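Local coordinates for mandelate racemase/muconate lactonizing enzyme-like protein (Rubrobacter xylanophilus DSM 9941, PDB 3CYJ) that is of unknown function but belongs to the mandelate racemase/muconate lactonizing enzyme family of the enolase superfamily and holds a sodium ion in its barrel domain, at residues 129-134 with 338-343; 34-39 with 49-54; 230-235 with 258-263. All blocks are in the same frame, centred on the assembly; numbering follows the deposited sequence.

Contact 1. Residues 129-134 with 338-343; sequences HAEVPV and GGSLRP
Val132 and Leu341 form an antiparallel hydrogen-bonded pair: Val132 N donates to Leu341 O at 2.9 Å, and Leu341 N donates to Val132 O at 2.8 Å. Two residues on, Val134 N donates to Gly339 O. Between these rungs Pro133 faces Ser340 as a non-hydrogen-bonded pair. A proline costs the ladder nothing here, since no N-H is called for on this side.

The two faces of the ribbon differ. On the face of Val132 and Leu341 the contact is apolar. Val134 joins it: its CG1 meets Leu341 CG at 3.6 Å, and the two side chains cross at about a right angle. Val134 CG2 lies instead against the Gly339 carbonyl. The face of Pro133 and Ser340 also carries the polar and charged groups of Ser340 and Glu131. Glu131 CG sits between its own backbone N and carbonyl carbon (chi1 52°), and the chain runs extended from there. Its carboxylate stacks on the Arg342 guanidinium with the planes 25° apart. Glu131 OE1 lies 3.2 Å from Arg342 NH2, a salt bridge over one face of the guanidinium at which no N-H points. Glu131 OE2 is 3.5 Å from Ser340 CB. The Arg342 chain bends at chi3 (-61°), which brings NE to 3.5 Å from Glu131 OE1.

Strand 132-137 belongs to the barrel sheet, where strand 313-319 runs beside it in parallel, and residues 340-341 add a short antiparallel edge. Leu341 rests on Ala304 of helix 300-306, and Val132 on Leu313 and Leu316.

The chemistry is therefore divided. Three backbone bonds and a buried apolar face fix the strands. The Glu131-Arg342 pair is an attraction of charges at a more exposed margin, where solvent would probably weaken it.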
ATOM      1  N   HIS A 129      35.019  15.907   2.075  1.00 42.11           N
ATOM      2  CA  HIS A 129      36.104  15.012   1.701  1.00 42.91           C
ATOM      3  C   HIS A 129      37.318  15.755   1.166  1.00 44.45           C
ATOM      4  O   HIS A 129      37.174  16.749   0.388  1.00 43.72           O
ATOM      5  CB  HIS A 129      35.676  13.994   0.627  1.00 43.01           C
ATOM      6  CG  HIS A 129      34.342  13.347   0.885  1.00 45.37           C
ATOM      7  ND1 HIS A 129      34.103  12.519   1.973  1.00 44.67           N
ATOM      8  CD2 HIS A 129      33.170  13.436   0.208  1.00 44.08           C
ATOM      9  CE1 HIS A 129      32.847  12.117   1.937  1.00 47.90           C
ATOM     10  NE2 HIS A 129      32.254  12.672   0.885  1.00 46.39           N
ATOM     11  N   ALA A 130      38.511  15.257   1.546  1.00 44.95           N
ATOM     12  CA  ALA A 130      39.792  15.814   1.061  1.00 45.71           C
ATOM     13  C   ALA A 130      40.125  15.315  -0.346  1.00 46.61           C
ATOM     14  O   ALA A 130      40.468  16.081  -1.217  1.00 47.44           O
ATOM     15  CB  ALA A 130      40.918  15.438   2.026  1.00 45.86           C
ATOM     16  N   GLU A 131      40.052  14.005  -0.555  1.00 47.25           N
ATOM     17  CA  GLU A 131      39.996  13.469  -1.896  1.00 47.15           C
ATOM     18  C   GLU A 131      38.790  12.522  -2.053  1.00 46.44           C
ATOM     19  O   GLU A 131      38.083  12.246  -1.085  1.00 45.68           O
ATOM     20  CB  GLU A 131      41.294  12.755  -2.255  1.00 47.20           C
ATOM     21  CG  GLU A 131      41.727  11.722  -1.244  1.00 48.90           C
ATOM     22  CD  GLU A 131      42.927  10.935  -1.752  1.00 52.26           C
ATOM     23  OE1 GLU A 131      43.641  11.439  -2.648  1.00 52.52           O
ATOM     24  OE2 GLU A 131      43.147   9.801  -1.279  1.00 53.45           O
ATOM     25  N   VAL A 132      38.582  12.006  -3.274  1.00 45.09           N
ATOM     26  CA  VAL A 132      37.409  11.173  -3.564  1.00 44.01           C
ATOM     27  C   VAL A 132      37.797   9.946  -4.351  1.00 43.08           C
ATOM     28  O   VAL A 132      38.579  10.040  -5.319  1.00 44.16           O
ATOM     29  CB  VAL A 132      36.324  11.967  -4.355  1.00 44.44           C
ATOM     30  CG1 VAL A 132      35.740  13.026  -3.502  1.00 44.90           C
ATOM     31  CG2 VAL A 132      36.889  12.591  -5.638  1.00 45.17           C
ATOM     32  N   PRO A 133      37.268   8.780  -3.955  1.00 41.70           N
ATOM     33  CA  PRO A 133      37.622   7.549  -4.633  1.00 40.44           C
ATOM     34  C   PRO A 133      36.940   7.408  -5.996  1.00 40.32           C
ATOM     35  O   PRO A 133      35.809   7.933  -6.224  1.00 40.48           O
ATOM     36  CB  PRO A 133      37.184   6.480  -3.652  1.00 40.95           C
ATOM     37  CG  PRO A 133      36.158   7.125  -2.770  1.00 41.77           C
ATOM     38  CD  PRO A 133      36.417   8.565  -2.768  1.00 41.16           C
ATOM     39  N   VAL A 134      37.648   6.777  -6.930  1.00 39.35           N
ATOM     40  CA  VAL A 134      37.148   6.616  -8.283  1.00 38.48           C
ATOM     41  C   VAL A 134      37.025   5.155  -8.672  1.00 40.12           C
ATOM     42  O   VAL A 134      37.605   4.248  -8.020  1.00 40.70           O
ATOM     43  CB  VAL A 134      38.015   7.360  -9.355  1.00 38.48           C
ATOM     44  CG1 VAL A 134      38.307   8.761  -8.928  1.00 33.92           C
ATOM     45  CG2 VAL A 134      39.328   6.604  -9.685  1.00 38.80           C
ATOM     46  N   GLY A 338      46.370   5.235  -7.737  1.00 49.90           N
ATOM     47  CA  GLY A 338      46.178   4.821  -6.347  1.00 49.34           C
ATOM     48  C   GLY A 338      44.704   4.875  -5.907  1.00 49.40           C
ATOM     49  O   GLY A 338      44.396   4.590  -4.745  1.00 49.38           O
ATOM     50  N   GLY A 339      43.811   5.317  -6.801  1.00 47.67           N
ATOM     51  CA  GLY A 339      42.384   5.073  -6.639  1.00 46.27           C
ATOM     52  C   GLY A 339      41.522   6.272  -6.334  1.00 46.12           C
ATOM     53  O   GLY A 339      40.292   6.151  -6.232  1.00 45.68           O
ATOM     54  N   SER A 340      42.160   7.427  -6.141  1.00 45.46           N
ATOM     55  CA  SER A 340      41.428   8.624  -5.773  1.00 45.42           C
ATOM     56  C   SER A 340      41.810   9.829  -6.636  1.00 46.05           C
ATOM     57  O   SER A 340      42.862   9.840  -7.275  1.00 45.44           O
ATOM     58  CB  SER A 340      41.635   8.955  -4.304  1.00 44.53           C
ATOM     59  OG  SER A 340      40.873   8.068  -3.535  1.00 45.71           O
ATOM     60  N   LEU A 341      40.934  10.830  -6.641  1.00 45.92           N
ATOM     61  CA  LEU A 341      41.256  12.136  -7.166  1.00 46.78           C
ATOM     62  C   LEU A 341      41.294  13.154  -6.040  1.00 47.34           C
ATOM     63  O   LEU A 341      40.341  13.255  -5.283  1.00 48.39           O
ATOM     64  CB  LEU A 341      40.207  12.576  -8.204  1.00 45.05           C
ATOM     65  CG  LEU A 341      40.139  11.763  -9.485  1.00 46.87           C
ATOM     66  CD1 LEU A 341      39.047  12.337 -10.447  1.00 48.47           C
ATOM     67  CD2 LEU A 341      41.502  11.710 -10.190  1.00 43.89           C
ATOM     68  N   ARG A 342      42.375  13.922  -5.949  1.00 47.95           N
ATOM     69  CA  ARG A 342      42.481  14.992  -4.977  1.00 48.91           C
ATOM     70  C   ARG A 342      42.515  16.343  -5.657  1.00 49.36           C
ATOM     71  O   ARG A 342      43.386  16.600  -6.484  1.00 49.73           O
ATOM     72  CB  ARG A 342      43.765  14.826  -4.133  1.00 49.15           C
ATOM     73  CG  ARG A 342      43.912  15.813  -2.968  1.00 47.92           C
ATOM     74  CD  ARG A 342      45.295  15.659  -2.306  1.00 52.61           C
ATOM     75  NE  ARG A 342      45.492  14.311  -1.763  1.00 55.63           N
ATOM     76  CZ  ARG A 342      45.057  13.903  -0.556  1.00 55.29           C
ATOM     77  NH1 ARG A 342      44.410  14.743   0.256  1.00 53.08           N
ATOM     78  NH2 ARG A 342      45.272  12.653  -0.156  1.00 53.25           N
ATOM     79  N   PRO A 343      41.577  17.223  -5.318  1.00 50.02           N
ATOM     80  CA  PRO A 343      41.745  18.568  -5.834  1.00 51.10           C
ATOM     81  C   PRO A 343      43.129  19.147  -5.515  1.00 52.58           C
ATOM     82  O   PRO A 343      43.729  18.861  -4.433  1.00 52.48           O
ATOM     83  CB  PRO A 343      40.645  19.353  -5.114  1.00 49.92           C
ATOM     84  CG  PRO A 343      39.566  18.359  -5.021  1.00 50.98           C
ATOM     85  CD  PRO A 343      40.274  17.058  -4.663  1.00 49.93           C
TER

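Contact 2. Residues 34-39 with 49-54; sequences TTMILV and LGYTYG
Met36 reaches Tyr51 and Tyr53 because its CG stands anti to the backbone N (chi1 -175°) and its chain bends at chi3 (-76°), which turns CE in between the two rings. Tyr51 CG lies between its own backbone N and carbonyl carbon (chi1 57°), and the ring leads away from strand 33-43. Met36 SD is 4.5 Å from the centroid of the Tyr51 ring, an oblique Met-aromatic contact. Met36 CE lies over one face of that ring, offset toward the rim, and 3.3 Å from Tyr53 OH. Met36 CG also touches Tyr51 CB at 3.7 Å. On its other flank Tyr53 meets a methyl: Thr34 CG2 is 3.3 Å from Tyr53 CD1.

Leu38 continues the same face, with its CD1 3.7 Å from Leu49 CG. The other face holds Ile37, Val39 and Thr52. Here Ile37 CD1 reaches the end of strand 46-53 and comes 3.6 Å from Gly54 O.

The backbones form an antiparallel hairpin ladder. Ile37 pairs with Thr52 and Val39 with Gly50, each through two hydrogen bonds, such as Ile37 N to Thr52 O at 2.8 Å. Gly54 N closes the row on Thr35 O.

Both tyrosine hydroxyls meet Glu326, Tyr53 by a hydrogen bond and Tyr51 by a weak one, while the Tyr53 ring stacks on His322. Helix 320-329 thus covers the Met36 and Tyr53 face, and helix 97-116 packs on Val39 and Thr52, whose OG1 bonds Thr272 O. Strand 33-43 is flanked by strand 8-26 across from strand 46-53, so the hairpin is the edge half of the four-stranded antiparallel sheet of the N-terminal domain.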
ATOM      1  N   THR A  34      32.862  12.331 -29.124  1.00 44.00           N
ATOM      2  CA  THR A  34      32.279  13.035 -27.972  1.00 43.86           C
ATOM      3  C   THR A  34      32.218  14.515 -28.253  1.00 42.81           C
ATOM      4  O   THR A  34      33.184  15.079 -28.732  1.00 42.96           O
ATOM      5  CB  THR A  34      33.191  12.906 -26.712  1.00 44.04           C
ATOM      6  OG1 THR A  34      33.424  11.528 -26.432  1.00 43.30           O
ATOM      7  CG2 THR A  34      32.562  13.595 -25.476  1.00 44.71           C
ATOM      8  N   THR A  35      31.105  15.150 -27.901  1.00 41.83           N
ATOM      9  CA  THR A  35      31.001  16.582 -28.005  1.00 40.58           C
ATOM     10  C   THR A  35      30.917  17.227 -26.606  1.00 40.33           C
ATOM     11  O   THR A  35      30.020  16.912 -25.829  1.00 40.43           O
ATOM     12  CB  THR A  35      29.808  16.985 -28.869  1.00 39.89           C
ATOM     13  OG1 THR A  35      29.994  16.457 -30.191  1.00 41.38           O
ATOM     14  CG2 THR A  35      29.707  18.465 -28.932  1.00 39.51           C
ATOM     15  N   MET A  36      31.883  18.102 -26.305  1.00 39.32           N
ATOM     16  CA  MET A  36      31.859  18.929 -25.147  1.00 39.34           C
ATOM     17  C   MET A  36      31.355  20.328 -25.460  1.00 39.35           C
ATOM     18  O   MET A  36      31.826  20.980 -26.390  1.00 40.29           O
ATOM     19  CB  MET A  36      33.255  18.991 -24.506  1.00 39.38           C
ATOM     20  CG  MET A  36      33.297  19.760 -23.183  1.00 38.40           C
ATOM     21  SD  MET A  36      35.015  20.272 -22.692  1.00 37.90           S
ATOM     22  CE  MET A  36      35.604  18.737 -22.154  1.00 32.55           C
ATOM     23  N   ILE A  37      30.401  20.817 -24.677  1.00 38.88           N
ATOM     24  CA  ILE A  37      29.983  22.188 -24.848  1.00 38.17           C
ATOM     25  C   ILE A  37      30.579  22.972 -23.691  1.00 39.12           C
ATOM     26  O   ILE A  37      30.439  22.558 -22.548  1.00 39.36           O
ATOM     27  CB  ILE A  37      28.434  22.339 -24.941  1.00 37.59           C
ATOM     28  CG1 ILE A  37      27.873  21.487 -26.101  1.00 38.43           C
ATOM     29  CG2 ILE A  37      28.049  23.808 -25.091  1.00 34.81           C
ATOM     30  CD1 ILE A  37      27.629  20.002 -25.729  1.00 39.35           C
ATOM     31  N   LEU A  38      31.238  24.097 -23.987  1.00 40.03           N
ATOM     32  CA  LEU A  38      32.048  24.770 -22.985  1.00 41.26           C
ATOM     33  C   LEU A  38      31.518  26.171 -22.759  1.00 41.81           C
ATOM     34  O   LEU A  38      31.306  26.913 -23.724  1.00 42.67           O
ATOM     35  CB  LEU A  38      33.546  24.825 -23.410  1.00 42.12           C
ATOM     36  CG  LEU A  38      34.444  25.590 -22.369  1.00 42.79           C
ATOM     37  CD1 LEU A  38      34.782  24.761 -21.088  1.00 37.83           C
ATOM     38  CD2 LEU A  38      35.666  26.103 -23.056  1.00 43.06           C
ATOM     39  N   VAL A  39      31.262  26.516 -21.503  1.00 41.67           N
ATOM     40  CA  VAL A  39      30.830  27.855 -21.167  1.00 42.65           C
ATOM     41  C   VAL A  39      31.945  28.572 -20.406  1.00 43.87           C
ATOM     42  O   VAL A  39      32.592  27.981 -19.495  1.00 42.76           O
ATOM     43  CB  VAL A  39      29.496  27.829 -20.335  1.00 43.84           C
ATOM     44  CG1 VAL A  39      29.041  29.232 -19.891  1.00 41.27           C
ATOM     45  CG2 VAL A  39      28.389  27.106 -21.127  1.00 41.97           C
ATOM     46  N   LEU A  49      35.098  28.497 -15.892  1.00 47.30           N
ATOM     47  CA  LEU A  49      34.573  27.637 -16.921  1.00 47.33           C
ATOM     48  C   LEU A  49      33.797  26.404 -16.395  1.00 46.35           C
ATOM     49  O   LEU A  49      34.053  25.889 -15.294  1.00 44.30           O
ATOM     50  CB  LEU A  49      35.639  27.341 -17.980  1.00 48.18           C
ATOM     51  CG  LEU A  49      36.366  26.018 -17.991  1.00 51.06           C
ATOM     52  CD1 LEU A  49      37.896  26.305 -18.351  1.00 50.62           C
ATOM     53  CD2 LEU A  49      36.123  25.367 -16.642  1.00 51.97           C
ATOM     54  N   GLY A  50      32.800  26.008 -17.189  1.00 45.65           N
ATOM     55  CA  GLY A  50      31.982  24.830 -16.949  1.00 43.73           C
ATOM     56  C   GLY A  50      31.725  24.179 -18.291  1.00 43.65           C
ATOM     57  O   GLY A  50      31.829  24.858 -19.330  1.00 43.71           O
ATOM     58  N   TYR A  51      31.413  22.878 -18.301  1.00 41.92           N
ATOM     59  CA  TYR A  51      31.110  22.218 -19.561  1.00 41.76           C
ATOM     60  C   TYR A  51      30.051  21.128 -19.393  1.00 41.69           C
ATOM     61  O   TYR A  51      29.701  20.761 -18.270  1.00 41.31           O
ATOM     62  CB  TYR A  51      32.382  21.614 -20.168  1.00 40.94           C
ATOM     63  CG  TYR A  51      33.086  20.622 -19.235  1.00 42.90           C
ATOM     64  CD1 TYR A  51      32.782  19.287 -19.309  1.00 39.91           C
ATOM     65  CD2 TYR A  51      34.063  21.044 -18.282  1.00 42.53           C
ATOM     66  CE1 TYR A  51      33.383  18.368 -18.495  1.00 44.60           C
ATOM     67  CE2 TYR A  51      34.684  20.105 -17.419  1.00 45.35           C
ATOM     68  CZ  TYR A  51      34.328  18.753 -17.551  1.00 47.08           C
ATOM     69  OH  TYR A  51      34.882  17.740 -16.791  1.00 47.58           O
ATOM     70  N   THR A  52      29.548  20.608 -20.514  1.00 41.35           N
ATOM     71  CA  THR A  52      28.701  19.426 -20.455  1.00 41.50           C
ATOM     72  C   THR A  52      29.065  18.610 -21.671  1.00 42.47           C
ATOM     73  O   THR A  52      29.804  19.101 -22.532  1.00 44.30           O
ATOM     74  CB  THR A  52      27.162  19.811 -20.409  1.00 41.46           C
ATOM     75  OG1 THR A  52      26.373  18.659 -20.074  1.00 40.77           O
ATOM     76  CG2 THR A  52      26.682  20.471 -21.740  1.00 36.59           C
ATOM     77  N   TYR A  53      28.633  17.357 -21.734  1.00 42.17           N
ATOM     78  CA  TYR A  53      28.824  16.521 -22.926  1.00 42.66           C
ATOM     79  C   TYR A  53      27.427  16.247 -23.503  1.00 42.66           C
ATOM     80  O   TYR A  53      26.516  15.850 -22.768  1.00 42.75           O
ATOM     81  CB  TYR A  53      29.498  15.203 -22.571  1.00 41.75           C
ATOM     82  CG  TYR A  53      30.895  15.393 -22.038  1.00 45.41           C
ATOM     83  CD1 TYR A  53      31.964  15.628 -22.915  1.00 46.90           C
ATOM     84  CD2 TYR A  53      31.158  15.360 -20.676  1.00 46.72           C
ATOM     85  CE1 TYR A  53      33.243  15.821 -22.458  1.00 46.10           C
ATOM     86  CE2 TYR A  53      32.457  15.543 -20.191  1.00 47.61           C
ATOM     87  CZ  TYR A  53      33.496  15.767 -21.106  1.00 48.38           C
ATOM     88  OH  TYR A  53      34.797  15.931 -20.702  1.00 47.01           O
ATOM     89  N   GLY A  54      27.239  16.470 -24.795  1.00 42.86           N
ATOM     90  CA  GLY A  54      25.904  16.312 -25.351  1.00 43.48           C
ATOM     91  C   GLY A  54      25.882  16.822 -26.769  1.00 43.30           C
ATOM     92  O   GLY A  54      26.919  16.849 -27.412  1.00 43.33           O
TER

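Contact 3. Residues 230-235 with 258-263; sequences EGLRLL and HDLAGC
Leu232 and Leu260 meet through their CD1 methyls at 3.6 Å. Each side chain arrives from its own helix by a different rotation. Leu232 CG stands beside its backbone N, anti to the carbonyl carbon (chi1 -79°). Leu260 CG is anti to its backbone N instead (chi1 -162°). The two side chains approach obliquely.

Cys263 fills the rest of the contact, in the turn that follows helix 254-261. Cys263 CB lies 4.1 Å from Leu232 CB, and Cys263 SG is 3.8 Å from Arg233 NH1. The sulfur sits oblique to the guanidinium. Arg233 is bent at chi3 (60°), and its guanidinium is held by Glu230, one turn earlier in the same helix: Arg233 NH2 and Glu230 OE2 form a salt bridge at 3.0 Å. One guanidinium face also lies over Glu230 CA. Cys263 itself is placed by its backbone, with Cys263 N bonded to Leu260 O at 2.8 Å.

Outside the pair, Cys263 also touches Arg229. Glu230 has a long, weak ion pair with Arg236 of a second subunit.

Residues 230-235 and 258-263, from two neighbouring outer helices of the barrel domain, are joined mainly by van der Waals contact. The nearest polar atoms, Leu232 O and Cys263 O, are both acceptors. Arg233 pairs with Glu230 within its own helix, leaving leucine and cysteine to make the apolar join. Beside it, Arg236 NH1 supplies a polar link by its hydrogen bond to Gly262 O.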
ATOM      1  N   GLU A 230       9.483  -0.102 -11.501  1.00 51.65           N
ATOM      2  CA  GLU A 230       9.041  -1.393 -10.998  1.00 51.25           C
ATOM      3  C   GLU A 230      10.028  -2.525 -11.342  1.00 50.07           C
ATOM      4  O   GLU A 230      10.241  -3.458 -10.546  1.00 48.68           O
ATOM      5  CB  GLU A 230       7.668  -1.718 -11.553  1.00 52.75           C
ATOM      6  CG  GLU A 230       7.358  -3.239 -11.601  1.00 57.25           C
ATOM      7  CD  GLU A 230       6.962  -3.774 -10.222  1.00 64.80           C
ATOM      8  OE1 GLU A 230       7.185  -4.993  -9.960  1.00 64.51           O
ATOM      9  OE2 GLU A 230       6.444  -2.952  -9.403  1.00 68.08           O
ATOM     10  N   GLY A 231      10.623  -2.451 -12.539  1.00 48.17           N
ATOM     11  CA  GLY A 231      11.699  -3.385 -12.867  1.00 46.43           C
ATOM     12  C   GLY A 231      12.943  -3.278 -11.980  1.00 44.74           C
ATOM     13  O   GLY A 231      13.553  -4.292 -11.628  1.00 44.13           O
ATOM     14  N   LEU A 232      13.340  -2.044 -11.671  1.00 43.20           N
ATOM     15  CA  LEU A 232      14.490  -1.780 -10.836  1.00 43.47           C
ATOM     16  C   LEU A 232      14.239  -2.286  -9.430  1.00 43.72           C
ATOM     17  O   LEU A 232      15.096  -2.932  -8.829  1.00 43.85           O
ATOM     18  CB  LEU A 232      14.782  -0.278 -10.792  1.00 43.34           C
ATOM     19  CG  LEU A 232      15.502   0.349 -11.980  1.00 43.56           C
ATOM     20  CD1 LEU A 232      15.588   1.841 -11.794  1.00 43.39           C
ATOM     21  CD2 LEU A 232      16.898  -0.240 -12.144  1.00 43.06           C
ATOM     22  N   ARG A 233      13.029  -2.030  -8.941  1.00 44.66           N
ATOM     23  CA  ARG A 233      12.603  -2.370  -7.581  1.00 45.86           C
ATOM     24  C   ARG A 233      12.595  -3.870  -7.470  1.00 46.10           C
ATOM     25  O   ARG A 233      13.022  -4.410  -6.452  1.00 45.62           O
ATOM     26  CB  ARG A 233      11.203  -1.774  -7.310  1.00 46.96           C
ATOM     27  CG  ARG A 233      10.802  -1.588  -5.843  1.00 53.28           C
ATOM     28  CD  ARG A 233       9.720  -0.464  -5.677  1.00 61.20           C
ATOM     29  NE  ARG A 233       8.489  -0.761  -6.430  1.00 64.93           N
ATOM     30  CZ  ARG A 233       7.914   0.055  -7.330  1.00 67.57           C
ATOM     31  NH1 ARG A 233       8.449   1.252  -7.601  1.00 64.81           N
ATOM     32  NH2 ARG A 233       6.791  -0.329  -7.962  1.00 65.99           N
ATOM     33  N   LEU A 234      12.128  -4.544  -8.531  1.00 46.51           N
ATOM     34  CA  LEU A 234      12.146  -6.000  -8.581  1.00 47.30           C
ATOM     35  C   LEU A 234      13.576  -6.531  -8.439  1.00 47.11           C
ATOM     36  O   LEU A 234      13.825  -7.492  -7.660  1.00 47.51           O
ATOM     37  CB  LEU A 234      11.522  -6.538  -9.886  1.00 47.79           C
ATOM     38  CG  LEU A 234      11.856  -8.027 -10.173  1.00 51.45           C
ATOM     39  CD1 LEU A 234      10.841  -8.929  -9.469  1.00 53.95           C
ATOM     40  CD2 LEU A 234      11.985  -8.453 -11.685  1.00 54.69           C
ATOM     41  N   LEU A 235      14.508  -5.932  -9.188  1.00 45.15           N
ATOM     42  CA  LEU A 235      15.882  -6.389  -9.123  1.00 45.59           C
ATOM     43  C   LEU A 235      16.577  -6.037  -7.805  1.00 45.28           C
ATOM     44  O   LEU A 235      17.455  -6.761  -7.335  1.00 44.67           O
ATOM     45  CB  LEU A 235      16.706  -5.849 -10.292  1.00 45.60           C
ATOM     46  CG  LEU A 235      16.483  -6.733 -11.504  1.00 46.42           C
ATOM     47  CD1 LEU A 235      16.316  -5.761 -12.593  1.00 52.20           C
ATOM     48  CD2 LEU A 235      17.700  -7.630 -11.730  1.00 49.16           C
ATOM     49  N   HIS A 258      14.092  11.371  -6.015  1.00 46.78           N
ATOM     50  CA  HIS A 258      13.358  10.864  -4.887  1.00 47.30           C
ATOM     51  C   HIS A 258      12.567   9.563  -5.192  1.00 46.90           C
ATOM     52  O   HIS A 258      12.477   8.670  -4.352  1.00 46.19           O
ATOM     53  CB  HIS A 258      12.408  11.955  -4.376  1.00 47.71           C
ATOM     54  CG  HIS A 258      11.433  11.459  -3.367  1.00 51.23           C
ATOM     55  ND1 HIS A 258      10.198  10.959  -3.721  1.00 57.04           N
ATOM     56  CD2 HIS A 258      11.528  11.317  -2.019  1.00 55.46           C
ATOM     57  CE1 HIS A 258       9.560  10.552  -2.629  1.00 60.22           C
ATOM     58  NE2 HIS A 258      10.348  10.750  -1.584  1.00 59.07           N
ATOM     59  N   ASP A 259      11.929   9.488  -6.367  1.00 47.19           N
ATOM     60  CA  ASP A 259      11.284   8.239  -6.786  1.00 46.89           C
ATOM     61  C   ASP A 259      12.349   7.160  -7.020  1.00 45.41           C
ATOM     62  O   ASP A 259      12.210   6.046  -6.548  1.00 45.82           O
ATOM     63  CB  ASP A 259      10.444   8.432  -8.042  1.00 47.96           C
ATOM     64  CG  ASP A 259       9.148   9.284  -7.789  1.00 51.84           C
ATOM     65  OD1 ASP A 259       8.656   9.353  -6.622  1.00 52.39           O
ATOM     66  OD2 ASP A 259       8.640   9.888  -8.783  1.00 55.02           O
ATOM     67  N   LEU A 260      13.428   7.490  -7.722  1.00 43.28           N
ATOM     68  CA  LEU A 260      14.493   6.489  -7.957  1.00 42.21           C
ATOM     69  C   LEU A 260      15.109   5.960  -6.658  1.00 40.83           C
ATOM     70  O   LEU A 260      15.332   4.774  -6.562  1.00 40.03           O
ATOM     71  CB  LEU A 260      15.603   7.072  -8.815  1.00 41.95           C
ATOM     72  CG  LEU A 260      16.540   6.079  -9.476  1.00 44.26           C
ATOM     73  CD1 LEU A 260      15.724   5.100 -10.319  1.00 42.26           C
ATOM     74  CD2 LEU A 260      17.557   6.809 -10.359  1.00 43.18           C
ATOM     75  N   ALA A 261      15.345   6.847  -5.663  1.00 39.87           N
ATOM     76  CA  ALA A 261      15.970   6.463  -4.398  1.00 40.00           C
ATOM     77  C   ALA A 261      15.200   5.338  -3.743  1.00 40.47           C
ATOM     78  O   ALA A 261      15.779   4.509  -3.072  1.00 42.66           O
ATOM     79  CB  ALA A 261      16.125   7.636  -3.450  1.00 38.64           C
ATOM     80  N   GLY A 262      13.893   5.260  -3.934  1.00 40.99           N
ATOM     81  CA  GLY A 262      13.153   4.130  -3.349  1.00 39.51           C
ATOM     82  C   GLY A 262      13.276   2.813  -4.103  1.00 40.63           C
ATOM     83  O   GLY A 262      12.643   1.839  -3.694  1.00 40.66           O
ATOM     84  N   CYS A 263      14.094   2.749  -5.171  1.00 40.65           N
ATOM     85  CA  CYS A 263      14.088   1.574  -6.078  1.00 42.05           C
ATOM     86  C   CYS A 263      15.402   0.916  -6.263  1.00 41.22           C
ATOM     87  O   CYS A 263      15.439  -0.161  -6.860  1.00 41.98           O
ATOM     88  CB  CYS A 263      13.672   1.974  -7.510  1.00 42.29           C
ATOM     89  SG  CYS A 263      12.050   2.585  -7.573  1.00 50.80           S
TER

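How the contacts relate
The three contacts do not touch. Contact 2 lies in the N-terminal domain, while contacts 1 and 3 belong to the barrel. Contacts 1 and 2 are closest, with centres 23 Å apart and nearest atoms about 9 Å apart. Contact 3 is remote, its centre 29 Å from that of contact 1 and 30 Å from that of contact 2, on the opposite side of the chain centre from contact 2. In sequence contact 2 closes first, and contact 3 falls between the segments of contact 1. The sodium ion site is formed by Asp194, Glu221 and Glu222. The sodium is about 11 Å from the Leu232 side chain and about 13 Å from that of Tyr53.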